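Local coordinates for RNase NGR3 (Nicotiana glutinosa, PDB 1VD1), which probably cleaves RNA as an endoribonuclease of the RNase T2 family and binds nucleotides such as AMP and GMP, at residues 171-176 against 203-208; 16-21 against 39-44; 12-17 against 175-180. All coordinates share one frame; numbering follows the deposited sequence.

Contact 1: 171-176 against 203-208; sequences HQIYQV and IEFPPF. With AMP (adenosine monophosphate), chain C.
H171 leads into a single beta bridge, Q172 with E204, between segments 171-176 and 203-205, which run at 56° to each other: its carbonyl O takes the N-H of E204 at 2.7 Å. Q172 comes next. With chi1 at 60° its CG is tucked between the backbone N and the carbonyl carbon, and the extended chain runs alongside E204 in the same direction. Amide NE2 reaches E204 OE1 in a weak, bent bond of 3.1 Å and passes across P206, with CG of that proline 3.3 Å from NE2. A long amide suits this buried place because both its polar atoms find partners: NE2 also bonds D23, and OE1 makes a weak bond to N164. Separately, E204 OE2 is held by G139 N. I173 closes the bridge through its N, 2.9 Å from E204 O, and the apolar branches then take over. Its CB meets I203 CD1, and CG2 lies 3.6 Å from CD1 of the F205 ring, the two side chains running side by side. Y174 and Q175 both face E162 in a classic beta bulge. The phenol of Y174 leads to the nucleotide, its OH donating to AMP O3P at 3.0 Å, with the phosphate oxygen at the ring edge.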
loop_
_atom_site.group_PDB
_atom_site.type_symbol
_atom_site.label_atom_id
_atom_site.label_comp_id
_atom_site.label_asym_id
_atom_site.label_seq_id
_atom_site.Cartn_x
_atom_site.Cartn_y
_atom_site.Cartn_z
ATOM N N HIS A 171 1.510 5.458 18.515
ATOM C CA HIS A 171 2.182 5.419 17.223
ATOM C C HIS A 171 1.863 4.031 16.690
ATOM O O HIS A 171 2.004 3.040 17.408
ATOM C CB HIS A 171 3.683 5.615 17.418
ATOM C CG HIS A 171 4.032 6.935 18.029
ATOM N ND1 HIS A 171 3.989 8.116 17.319
ATOM C CD2 HIS A 171 4.364 7.271 19.298
ATOM C CE1 HIS A 171 4.280 9.123 18.125
ATOM N NE2 HIS A 171 4.510 8.637 19.331
ATOM N N GLN A 172 1.422 3.959 15.439
ATOM C CA GLN A 172 1.032 2.686 14.847
ATOM C C GLN A 172 1.566 2.506 13.433
ATOM O O GLN A 172 1.866 3.486 12.745
ATOM C CB GLN A 172 -0.494 2.605 14.801
ATOM C CG GLN A 172 -1.105 3.737 13.974
ATOM C CD GLN A 172 -2.620 3.822 14.068
ATOM O OE1 GLN A 172 -3.248 4.630 13.381
ATOM N NE2 GLN A 172 -3.210 2.997 14.918
ATOM N N ILE A 173 1.675 1.249 13.010
ATOM C CA ILE A 173 2.127 0.935 11.657
ATOM C C ILE A 173 0.992 1.346 10.722
ATOM O O ILE A 173 -0.136 0.877 10.855
ATOM C CB ILE A 173 2.430 -0.574 11.488
ATOM C CG1 ILE A 173 2.844 -0.851 10.039
ATOM C CG2 ILE A 173 1.209 -1.415 11.876
ATOM C CD1 ILE A 173 3.348 -2.259 9.789
ATOM N N TYR A 174 1.294 2.234 9.781
ATOM C CA TYR A 174 0.280 2.735 8.859
ATOM C C TYR A 174 0.489 2.236 7.440
ATOM O O TYR A 174 -0.418 1.656 6.842
ATOM C CB TYR A 174 0.284 4.264 8.907
ATOM C CG TYR A 174 -0.580 4.941 7.869
ATOM C CD1 TYR A 174 -1.907 4.552 7.665
ATOM C CD2 TYR A 174 -0.073 5.987 7.095
ATOM C CE1 TYR A 174 -2.703 5.192 6.710
ATOM C CE2 TYR A 174 -0.856 6.627 6.146
ATOM C CZ TYR A 174 -2.166 6.228 5.957
ATOM O OH TYR A 174 -2.934 6.869 5.011
ATOM N N GLN A 175 1.677 2.462 6.888
ATOM C CA GLN A 175 1.963 1.983 5.541
ATOM C C GLN A 175 3.305 1.272 5.427
ATOM O O GLN A 175 4.242 1.547 6.182
ATOM C CB GLN A 175 1.873 3.132 4.534
ATOM C CG GLN A 175 0.434 3.594 4.357
ATOM C CD GLN A 175 0.247 4.540 3.197
ATOM O OE1 GLN A 175 -0.743 4.448 2.472
ATOM N NE2 GLN A 175 1.190 5.459 3.015
ATOM N N VAL A 176 3.380 0.341 4.481
ATOM C CA VAL A 176 4.589 -0.437 4.256
ATOM C C VAL A 176 5.061 -0.250 2.821
ATOM O O VAL A 176 4.323 -0.514 1.869
ATOM C CB VAL A 176 4.336 -1.940 4.532
ATOM C CG1 VAL A 176 5.589 -2.758 4.232
ATOM C CG2 VAL A 176 3.908 -2.123 5.979
ATOM N N ILE A 203 5.817 0.240 18.350
ATOM C CA ILE A 203 4.574 0.683 17.730
ATOM C C ILE A 203 3.382 -0.247 17.882
ATOM O O ILE A 203 3.516 -1.426 18.215
ATOM C CB ILE A 203 4.776 0.941 16.236
ATOM C CG1 ILE A 203 5.186 -0.355 15.537
ATOM C CG2 ILE A 203 5.834 2.016 16.033
ATOM C CD1 ILE A 203 5.330 -0.212 14.029
ATOM N N GLU A 204 2.213 0.319 17.598
ATOM C CA GLU A 204 0.934 -0.370 17.672
ATOM C C GLU A 204 0.554 -0.974 16.321
ATOM O O GLU A 204 0.805 -0.383 15.267
ATOM C CB GLU A 204 -0.140 0.632 18.098
ATOM C CG GLU A 204 -1.544 0.076 18.267
ATOM C CD GLU A 204 -2.523 1.157 18.683
ATOM O OE1 GLU A 204 -2.875 2.013 17.838
ATOM O OE2 GLU A 204 -2.930 1.162 19.864
ATOM N N PHE A 205 -0.046 -2.159 16.376
ATOM C CA PHE A 205 -0.522 -2.890 15.203
ATOM C C PHE A 205 -1.977 -3.145 15.598
ATOM O O PHE A 205 -2.343 -4.247 16.006
ATOM C CB PHE A 205 0.257 -4.198 15.063
ATOM C CG PHE A 205 -0.067 -4.985 13.824
ATOM C CD1 PHE A 205 -0.594 -4.364 12.693
ATOM C CD2 PHE A 205 0.209 -6.345 13.770
ATOM C CE1 PHE A 205 -0.834 -5.094 11.535
ATOM C CE2 PHE A 205 -0.027 -7.081 12.615
ATOM C CZ PHE A 205 -0.550 -6.450 11.495
ATOM N N PRO A 206 -2.820 -2.106 15.487
ATOM C CA PRO A 206 -4.247 -2.097 15.822
ATOM C C PRO A 206 -5.205 -2.946 15.006
ATOM O O PRO A 206 -5.029 -3.134 13.807
ATOM C CB PRO A 206 -4.600 -0.623 15.718
ATOM C CG PRO A 206 -3.816 -0.219 14.511
ATOM C CD PRO A 206 -2.456 -0.851 14.798
ATOM N N PRO A 207 -6.243 -3.482 15.668
ATOM C CA PRO A 207 -7.254 -4.307 15.010
ATOM C C PRO A 207 -8.369 -3.342 14.606
ATOM O O PRO A 207 -8.300 -2.150 14.916
ATOM C CB PRO A 207 -7.686 -5.254 16.118
ATOM C CG PRO A 207 -7.664 -4.356 17.311
ATOM C CD PRO A 207 -6.355 -3.594 17.136
ATOM N N PHE A 208 -9.389 -3.838 13.916
ATOM C CA PHE A 208 -10.491 -2.972 13.514
ATOM C C PHE A 208 -11.404 -2.642 14.692
ATOM O O PHE A 208 -11.688 -1.442 14.898
ATOM C CB PHE A 208 -11.299 -3.616 12.387
ATOM C CG PHE A 208 -10.892 -3.160 11.015
ATOM C CD1 PHE A 208 -10.951 -1.811 10.675
ATOM C CD2 PHE A 208 -10.458 -4.074 10.060
ATOM C CE1 PHE A 208 -10.586 -1.378 9.405
ATOM C CE2 PHE A 208 -10.090 -3.652 8.784
ATOM C CZ PHE A 208 -10.156 -2.301 8.456
HETATM P P AMP C . -1.794 9.882 3.254
HETATM O O1P AMP C . -0.542 10.506 3.704
HETATM O O2P AMP C . -2.911 10.054 4.230
HETATM O O3P AMP C . -1.596 8.412 2.872
HETATM O "O5'" AMP C . -2.176 10.734 1.901
HETATM C "C5'" AMP C . -2.763 10.048 0.752
HETATM C "C4'" AMP C . -4.115 10.744 0.404
HETATM O "O4'" AMP C . -5.027 9.708 -0.120
HETATM C "C3'" AMP C . -4.879 11.460 1.718
HETATM O "O3'" AMP C . -5.548 12.697 1.155
HETATM C "C2'" AMP C . -5.876 10.276 2.136
HETATM O "O2'" AMP C . -7.133 10.703 2.630
HETATM C "C1'" AMP C . -6.113 9.423 0.781
HETATM N N9 AMP C . -6.118 7.970 1.064
HETATM C C8 AMP C . -5.105 7.187 1.654
HETATM N N7 AMP C . -5.413 5.906 1.946
HETATM C C5 AMP C . -6.703 5.867 1.412
HETATM C C6 AMP C . -7.657 4.817 1.376
HETATM N N6 AMP C . -7.331 3.601 1.938
HETATM N N1 AMP C . -8.873 5.122 0.755
HETATM C C2 AMP C . -9.123 6.309 0.160
HETATM N N3 AMP C . -8.279 7.362 0.150
HETATM C C4 AMP C . -7.120 7.091 0.816
#

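Contact 2: 16-21 against 39-44; sequences QWPASY and DFSIHG. With AMP (adenosine monophosphate), chain C.
The carbonyl O of Q16 is gripped twice from the 39-44 side: S41 N donates to it at 2.8 Å, and F40 CA makes a longer CH contact of 3.3 Å. The return bond, Q16 N to S41 O, completes an antiparallel hydrogen-bonded pair at the end of the sheet. Beyond it the chain enters a short, weakly bonded helical turn at about 18-21. W17, with CG anti to its own N (chi1 -177°), crosses F40 so that CE3 stands 3.5 Å above the centre of the phenylalanine ring; the planes meet obliquely at 48°. Broad apolar rings suit this buried corner, and the one polar atom of the indole, NE1, is satisfied by P206 O. P18 fits the turn, its CD lying 3.1 Å from D39 O. Y21 covers one face of the adenine of AMP, and its OH shares a hydrogen bond of 3.0 Å with O2'. H43, a predicted active-site residue, sits on the other side, offset toward N7 and C8; its ND1 is held by Q175 OE1, and CE1 comes within 3.6 Å of O3P. Base, ribose hydroxyl and phosphate thus each meet a ring or phenol of this junction, as expected of a nucleotide-binding site.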
loop_
_atom_site.group_PDB
_atom_site.type_symbol
_atom_site.label_atom_id
_atom_site.label_comp_id
_atom_site.label_asym_id
_atom_site.label_seq_id
_atom_site.Cartn_x
_atom_site.Cartn_y
_atom_site.Cartn_z
ATOM N N GLN A 16 -1.128 -0.541 2.905
ATOM C CA GLN A 16 -1.604 0.173 4.070
ATOM C C GLN A 16 -2.307 -0.779 5.027
ATOM O O GLN A 16 -2.755 -1.855 4.630
ATOM C CB GLN A 16 -2.562 1.259 3.584
ATOM C CG GLN A 16 -3.275 2.074 4.643
ATOM C CD GLN A 16 -4.147 3.135 4.011
ATOM O OE1 GLN A 16 -3.645 4.110 3.447
ATOM N NE2 GLN A 16 -5.462 2.942 4.078
ATOM N N TRP A 17 -2.360 -0.394 6.296
ATOM C CA TRP A 17 -3.053 -1.190 7.300
ATOM C C TRP A 17 -4.363 -0.428 7.460
ATOM O O TRP A 17 -4.396 0.650 8.051
ATOM C CB TRP A 17 -2.265 -1.199 8.613
ATOM C CG TRP A 17 -2.892 -2.057 9.667
ATOM C CD1 TRP A 17 -3.300 -1.665 10.906
ATOM C CD2 TRP A 17 -3.201 -3.449 9.564
ATOM N NE1 TRP A 17 -3.850 -2.728 11.585
ATOM C CE2 TRP A 17 -3.803 -3.837 10.783
ATOM C CE3 TRP A 17 -3.028 -4.410 8.560
ATOM C CZ2 TRP A 17 -4.236 -5.143 11.023
ATOM C CZ3 TRP A 17 -3.460 -5.711 8.800
ATOM C CH2 TRP A 17 -4.057 -6.062 10.025
ATOM N N PRO A 18 -5.467 -0.971 6.923
ATOM C CA PRO A 18 -6.764 -0.295 7.019
ATOM C C PRO A 18 -7.130 0.243 8.395
ATOM O O PRO A 18 -7.611 1.369 8.522
ATOM C CB PRO A 18 -7.744 -1.362 6.535
ATOM C CG PRO A 18 -6.936 -2.125 5.545
ATOM C CD PRO A 18 -5.611 -2.285 6.269
ATOM N N ALA A 19 -6.897 -0.560 9.425
ATOM C CA ALA A 19 -7.228 -0.160 10.784
ATOM C C ALA A 19 -6.565 1.148 11.207
ATOM O O ALA A 19 -7.141 1.923 11.974
ATOM C CB ALA A 19 -6.856 -1.279 11.752
ATOM N N SER A 20 -5.361 1.399 10.700
ATOM C CA SER A 20 -4.630 2.612 11.050
ATOM C C SER A 20 -5.084 3.845 10.290
ATOM O O SER A 20 -4.684 4.964 10.616
ATOM C CB SER A 20 -3.129 2.397 10.852
ATOM O OG SER A 20 -2.665 1.405 11.746
ATOM N N TYR A 21 -5.913 3.643 9.269
ATOM C CA TYR A 21 -6.443 4.760 8.501
ATOM C C TYR A 21 -7.791 5.104 9.124
ATOM O O TYR A 21 -8.288 6.221 8.989
ATOM C CB TYR A 21 -6.660 4.364 7.032
ATOM C CG TYR A 21 -7.242 5.473 6.178
ATOM C CD1 TYR A 21 -6.421 6.434 5.592
ATOM C CD2 TYR A 21 -8.623 5.579 5.984
ATOM C CE1 TYR A 21 -6.954 7.473 4.830
ATOM C CE2 TYR A 21 -9.169 6.614 5.225
ATOM C CZ TYR A 21 -8.328 7.556 4.650
ATOM O OH TYR A 21 -8.851 8.570 3.879
ATOM N N ASP A 39 -6.723 -7.107 6.769
ATOM C CA ASP A 39 -5.447 -7.461 6.157
ATOM C C ASP A 39 -4.846 -6.222 5.490
ATOM O O ASP A 39 -5.543 -5.228 5.291
ATOM C CB ASP A 39 -5.716 -8.565 5.126
ATOM C CG ASP A 39 -4.460 -9.109 4.480
ATOM O OD1 ASP A 39 -3.341 -8.793 4.937
ATOM O OD2 ASP A 39 -4.603 -9.877 3.506
ATOM N N PHE A 40 -3.558 -6.269 5.159
ATOM C CA PHE A 40 -2.937 -5.126 4.495
ATOM C C PHE A 40 -3.577 -4.942 3.126
ATOM O O PHE A 40 -3.844 -5.916 2.421
ATOM C CB PHE A 40 -1.429 -5.333 4.331
ATOM C CG PHE A 40 -0.661 -5.173 5.607
ATOM C CD1 PHE A 40 -0.531 -6.239 6.494
ATOM C CD2 PHE A 40 -0.097 -3.943 5.944
ATOM C CE1 PHE A 40 0.147 -6.084 7.699
ATOM C CE2 PHE A 40 0.584 -3.776 7.149
ATOM C CZ PHE A 40 0.706 -4.853 8.030
ATOM N N SER A 41 -3.830 -3.692 2.760
ATOM C CA SER A 41 -4.446 -3.381 1.481
ATOM C C SER A 41 -3.466 -2.610 0.604
ATOM O O SER A 41 -2.399 -2.205 1.055
ATOM C CB SER A 41 -5.703 -2.538 1.694
ATOM O OG SER A 41 -5.379 -1.309 2.330
ATOM N N ILE A 42 -3.835 -2.414 -0.654
ATOM C CA ILE A 42 -2.984 -1.684 -1.573
ATOM C C ILE A 42 -3.316 -0.199 -1.540
ATOM O O ILE A 42 -4.484 0.184 -1.473
ATOM C CB ILE A 42 -3.189 -2.184 -3.026
ATOM C CG1 ILE A 42 -2.852 -3.677 -3.115
ATOM C CG2 ILE A 42 -2.327 -1.372 -3.998
ATOM C CD1 ILE A 42 -3.363 -4.340 -4.381
ATOM N N HIS A 43 -2.290 0.647 -1.535
ATOM C CA HIS A 43 -2.549 2.072 -1.628
ATOM C C HIS A 43 -2.171 2.402 -3.068
ATOM O O HIS A 43 -2.980 2.938 -3.828
ATOM C CB HIS A 43 -1.702 2.897 -0.659
ATOM C CG HIS A 43 -1.968 4.370 -0.749
ATOM N ND1 HIS A 43 -1.539 5.267 0.203
ATOM C CD2 HIS A 43 -2.601 5.102 -1.697
ATOM C CE1 HIS A 43 -1.892 6.489 -0.152
ATOM N NE2 HIS A 43 -2.538 6.418 -1.302
ATOM N N GLY A 44 -0.946 2.052 -3.458
ATOM C CA GLY A 44 -0.542 2.325 -4.823
ATOM C C GLY A 44 0.755 1.691 -5.279
ATOM O O GLY A 44 1.502 1.109 -4.490
HETATM P P AMP C . -1.794 9.882 3.254
HETATM O O1P AMP C . -0.542 10.506 3.704
HETATM O O2P AMP C . -2.911 10.054 4.230
HETATM O O3P AMP C . -1.596 8.412 2.872
HETATM O "O5'" AMP C . -2.176 10.734 1.901
HETATM C "C5'" AMP C . -2.763 10.048 0.752
HETATM C "C4'" AMP C . -4.115 10.744 0.404
HETATM O "O4'" AMP C . -5.027 9.708 -0.120
HETATM C "C3'" AMP C . -4.879 11.460 1.718
HETATM O "O3'" AMP C . -5.548 12.697 1.155
HETATM C "C2'" AMP C . -5.876 10.276 2.136
HETATM O "O2'" AMP C . -7.133 10.703 2.630
HETATM C "C1'" AMP C . -6.113 9.423 0.781
HETATM N N9 AMP C . -6.118 7.970 1.064
HETATM C C8 AMP C . -5.105 7.187 1.654
HETATM N N7 AMP C . -5.413 5.906 1.946
HETATM C C5 AMP C . -6.703 5.867 1.412
HETATM C C6 AMP C . -7.657 4.817 1.376
HETATM N N6 AMP C . -7.331 3.601 1.938
HETATM N N1 AMP C . -8.873 5.122 0.755
HETATM C C2 AMP C . -9.123 6.309 0.160
HETATM N N3 AMP C . -8.279 7.362 0.150
HETATM C C4 AMP C . -7.120 7.091 0.816
#

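Contact 3: 12-17 against 175-180. With AMP (adenosine monophosphate), chain C.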
loop_
_atom_site.group_PDB
_atom_site.type_symbol
_atom_site.label_atom_id
_atom_site.label_comp_id
_atom_site.label_asym_id
_atom_site.label_seq_id
_atom_site.Cartn_x
_atom_site.Cartn_y
_atom_site.Cartn_z
ATOM N N TYR A 12 7.630 2.223 -6.016
ATOM C CA TYR A 12 7.438 2.063 -4.591
ATOM C C TYR A 12 6.104 1.309 -4.632
ATOM O O TYR A 12 5.176 1.754 -5.317
ATOM C CB TYR A 12 7.200 3.398 -3.892
ATOM C CG TYR A 12 8.440 4.037 -3.341
ATOM C CD1 TYR A 12 8.686 5.394 -3.546
ATOM C CD2 TYR A 12 9.366 3.294 -2.607
ATOM C CE1 TYR A 12 9.831 5.995 -3.038
ATOM C CE2 TYR A 12 10.510 3.886 -2.091
ATOM C CZ TYR A 12 10.733 5.238 -2.316
ATOM O OH TYR A 12 11.864 5.839 -1.828
ATOM N N PHE A 13 6.030 0.154 -3.978
ATOM C CA PHE A 13 4.768 -0.580 -3.891
ATOM C C PHE A 13 4.344 -0.279 -2.468
ATOM O O PHE A 13 5.010 -0.673 -1.503
ATOM C CB PHE A 13 4.945 -2.089 -4.099
ATOM C CG PHE A 13 3.668 -2.868 -3.920
ATOM C CD1 PHE A 13 2.497 -2.468 -4.568
ATOM C CD2 PHE A 13 3.627 -3.981 -3.084
ATOM C CE1 PHE A 13 1.301 -3.171 -4.380
ATOM C CE2 PHE A 13 2.442 -4.686 -2.888
ATOM C CZ PHE A 13 1.272 -4.276 -3.541
ATOM N N VAL A 14 3.253 0.459 -2.336
ATOM C CA VAL A 14 2.789 0.892 -1.032
ATOM C C VAL A 14 1.516 0.211 -0.567
ATOM O O VAL A 14 0.489 0.250 -1.246
ATOM C CB VAL A 14 2.580 2.423 -1.042
ATOM C CG1 VAL A 14 2.371 2.947 0.368
ATOM C CG2 VAL A 14 3.797 3.092 -1.691
ATOM N N GLN A 15 1.608 -0.439 0.589
ATOM C CA GLN A 15 0.463 -1.107 1.184
ATOM C C GLN A 15 0.096 -0.343 2.443
ATOM O O GLN A 15 0.904 0.397 2.998
ATOM C CB GLN A 15 0.794 -2.555 1.516
ATOM C CG GLN A 15 1.138 -3.362 0.278
ATOM C CD GLN A 15 1.486 -4.793 0.603
ATOM O OE1 GLN A 15 0.619 -5.593 0.974
ATOM N NE2 GLN A 15 2.762 -5.125 0.474
ATOM N N GLN A 16 -1.128 -0.541 2.905
ATOM C CA GLN A 16 -1.604 0.173 4.070
ATOM C C GLN A 16 -2.307 -0.779 5.027
ATOM O O GLN A 16 -2.755 -1.855 4.630
ATOM C CB GLN A 16 -2.562 1.259 3.584
ATOM C CG GLN A 16 -3.275 2.074 4.643
ATOM C CD GLN A 16 -4.147 3.135 4.011
ATOM O OE1 GLN A 16 -3.645 4.110 3.447
ATOM N NE2 GLN A 16 -5.462 2.942 4.078
ATOM N N TRP A 17 -2.360 -0.394 6.296
ATOM C CA TRP A 17 -3.053 -1.190 7.300
ATOM C C TRP A 17 -4.363 -0.428 7.460
ATOM O O TRP A 17 -4.396 0.650 8.051
ATOM C CB TRP A 17 -2.265 -1.199 8.613
ATOM C CG TRP A 17 -2.892 -2.057 9.667
ATOM C CD1 TRP A 17 -3.300 -1.665 10.906
ATOM C CD2 TRP A 17 -3.201 -3.449 9.564
ATOM N NE1 TRP A 17 -3.850 -2.728 11.585
ATOM C CE2 TRP A 17 -3.803 -3.837 10.783
ATOM C CE3 TRP A 17 -3.028 -4.410 8.560
ATOM C CZ2 TRP A 17 -4.236 -5.143 11.023
ATOM C CZ3 TRP A 17 -3.460 -5.711 8.800
ATOM C CH2 TRP A 17 -4.057 -6.062 10.025
ATOM N N GLN A 175 1.677 2.462 6.888
ATOM C CA GLN A 175 1.963 1.983 5.541
ATOM C C GLN A 175 3.305 1.272 5.427
ATOM O O GLN A 175 4.242 1.547 6.182
ATOM C CB GLN A 175 1.873 3.132 4.534
ATOM C CG GLN A 175 0.434 3.594 4.357
ATOM C CD GLN A 175 0.247 4.540 3.197
ATOM O OE1 GLN A 175 -0.743 4.448 2.472
ATOM N NE2 GLN A 175 1.190 5.459 3.015
ATOM N N VAL A 176 3.380 0.341 4.481
ATOM C CA VAL A 176 4.589 -0.437 4.256
ATOM C C VAL A 176 5.061 -0.250 2.821
ATOM O O VAL A 176 4.323 -0.514 1.869
ATOM C CB VAL A 176 4.336 -1.940 4.532
ATOM C CG1 VAL A 176 5.589 -2.758 4.232
ATOM C CG2 VAL A 176 3.908 -2.123 5.979
ATOM N N TYR A 177 6.300 0.211 2.677
ATOM C CA TYR A 177 6.882 0.459 1.370
ATOM C C TYR A 177 7.881 -0.613 0.983
ATOM O O TYR A 177 8.781 -0.942 1.753
ATOM C CB TYR A 177 7.621 1.805 1.337
ATOM C CG TYR A 177 6.739 3.023 1.452
ATOM C CD1 TYR A 177 6.039 3.289 2.622
ATOM C CD2 TYR A 177 6.641 3.933 0.402
ATOM C CE1 TYR A 177 5.264 4.432 2.753
ATOM C CE2 TYR A 177 5.865 5.082 0.520
ATOM C CZ TYR A 177 5.180 5.324 1.700
ATOM O OH TYR A 177 4.418 6.468 1.839
ATOM N N LEU A 178 7.709 -1.145 -0.219
ATOM C CA LEU A 178 8.616 -2.136 -0.780
ATOM C C LEU A 178 8.909 -1.615 -2.175
ATOM O O LEU A 178 8.081 -0.913 -2.768
ATOM C CB LEU A 178 7.959 -3.522 -0.871
ATOM C CG LEU A 178 7.797 -4.311 0.429
ATOM C CD1 LEU A 178 7.008 -5.597 0.158
ATOM C CD2 LEU A 178 9.176 -4.633 0.999
ATOM N N CYS A 179 10.087 -1.934 -2.697
ATOM C CA CYS A 179 10.454 -1.494 -4.027
ATOM C C CYS A 179 10.389 -2.627 -5.046
ATOM O O CYS A 179 10.732 -3.777 -4.750
ATOM C CB CYS A 179 11.852 -0.854 -4.011
ATOM S SG CYS A 179 11.802 0.719 -3.103
ATOM N N VAL A 180 9.924 -2.275 -6.239
ATOM C CA VAL A 180 9.780 -3.196 -7.354
ATOM C C VAL A 180 10.575 -2.641 -8.537
ATOM O O VAL A 180 10.623 -1.427 -8.748
ATOM C CB VAL A 180 8.284 -3.333 -7.740
ATOM C CG1 VAL A 180 8.124 -4.198 -8.976
ATOM C CG2 VAL A 180 7.514 -3.920 -6.567
HETATM P P AMP C . -1.794 9.882 3.254
HETATM O O1P AMP C . -0.542 10.506 3.704
HETATM O O2P AMP C . -2.911 10.054 4.230
HETATM O O3P AMP C . -1.596 8.412 2.872
HETATM O "O5'" AMP C . -2.176 10.734 1.901
HETATM C "C5'" AMP C . -2.763 10.048 0.752
HETATM C "C4'" AMP C . -4.115 10.744 0.404
HETATM O "O4'" AMP C . -5.027 9.708 -0.120
HETATM C "C3'" AMP C . -4.879 11.460 1.718
HETATM O "O3'" AMP C . -5.548 12.697 1.155
HETATM C "C2'" AMP C . -5.876 10.276 2.136
HETATM O "O2'" AMP C . -7.133 10.703 2.630
HETATM C "C1'" AMP C . -6.113 9.423 0.781
HETATM N N9 AMP C . -6.118 7.970 1.064
HETATM C C8 AMP C . -5.105 7.187 1.654
HETATM N N7 AMP C . -5.413 5.906 1.946
HETATM C C5 AMP C . -6.703 5.867 1.412
HETATM C C6 AMP C . -7.657 4.817 1.376
HETATM N N6 AMP C . -7.331 3.601 1.938
HETATM N N1 AMP C . -8.873 5.122 0.755
HETATM C C2 AMP C . -9.123 6.309 0.160
HETATM N N3 AMP C . -8.279 7.362 0.150
HETATM C C4 AMP C . -7.120 7.091 0.816
HETATM O O HOH W 1 4.416 -2.795 0.238
#
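Strands 10-16 and 171-181 are antiparallel neighbours in the central sheet, where F13 pairs with L178 and Q15 with V176. F13 N gives L178 O a bond of 2.6 Å, and L178 N returns one to F13 O. Q15 and V176 exchange a second pair of backbone bonds.

On one face Y12, V14 and Q16 sit opposite C179, Y177 and Q175. The Y177 ring turns its edge to the face of Y12 in a T-shaped pair with planes at 89° and centroids 5.7 Å apart. V14 lies alongside Y177, and its CG1, anti to the backbone N (chi1 -168°), stands 3.9 Å above the ring centre as a CH-pi contact. C179, disulfide-bonded to C190, brings SG 3.6 Å from Y12 CE2, obliquely to that ring. Valine's branched methyls can cover the Y177 ring while staying compact on the strand.

This sheet is the core of the RNase T2 alpha+beta fold, and helix 109-123 packs on its other face, where F13 and V180 touch F119. There a water donates to F13 O and V176 O and accepts from Q15 NE2 at 2.9 Å; the same NE2 also bonds S123, so this amide nitrogen donates to both.

At the sheet end the extended side chain of Q16 crosses that of Q175, with CG atoms 4.0 Å apart and amide planes 32° apart. Its amide lies against the N6 and N7 edge of the AMP adenine, while Q175 OE1 is hydrogen-bonded to H43 ND1 and its NE2 to E162. An alanine at Q16 would lose the amide beside the adenine and is likely to leave that edge of the base without its polar neighbour and the Q175 chain less firmly packed.

From the N terminus, strand 10-16 enters contact 3 first, but its partner comes 158 residues later, so the closure spans most of the chain, including the helices. Contact 2 starts from the same stretch, sharing Q16 and W17, and closes a short loop of 17 residues that lies within that long span. Contact 1 begins on strand 171-181 where contact 3 ends, sharing Q175 and V176, and closes the chain's tail back onto it, so their spans overlap, whereas contacts 1 and 2 follow in series. W17 N bonds Y174 O, tying the turn after the first strand to contact 1. Together they tie strands 10-16, 41-48, 171-181 and 202-205 together, and residues of all three segment pairs reach AMP.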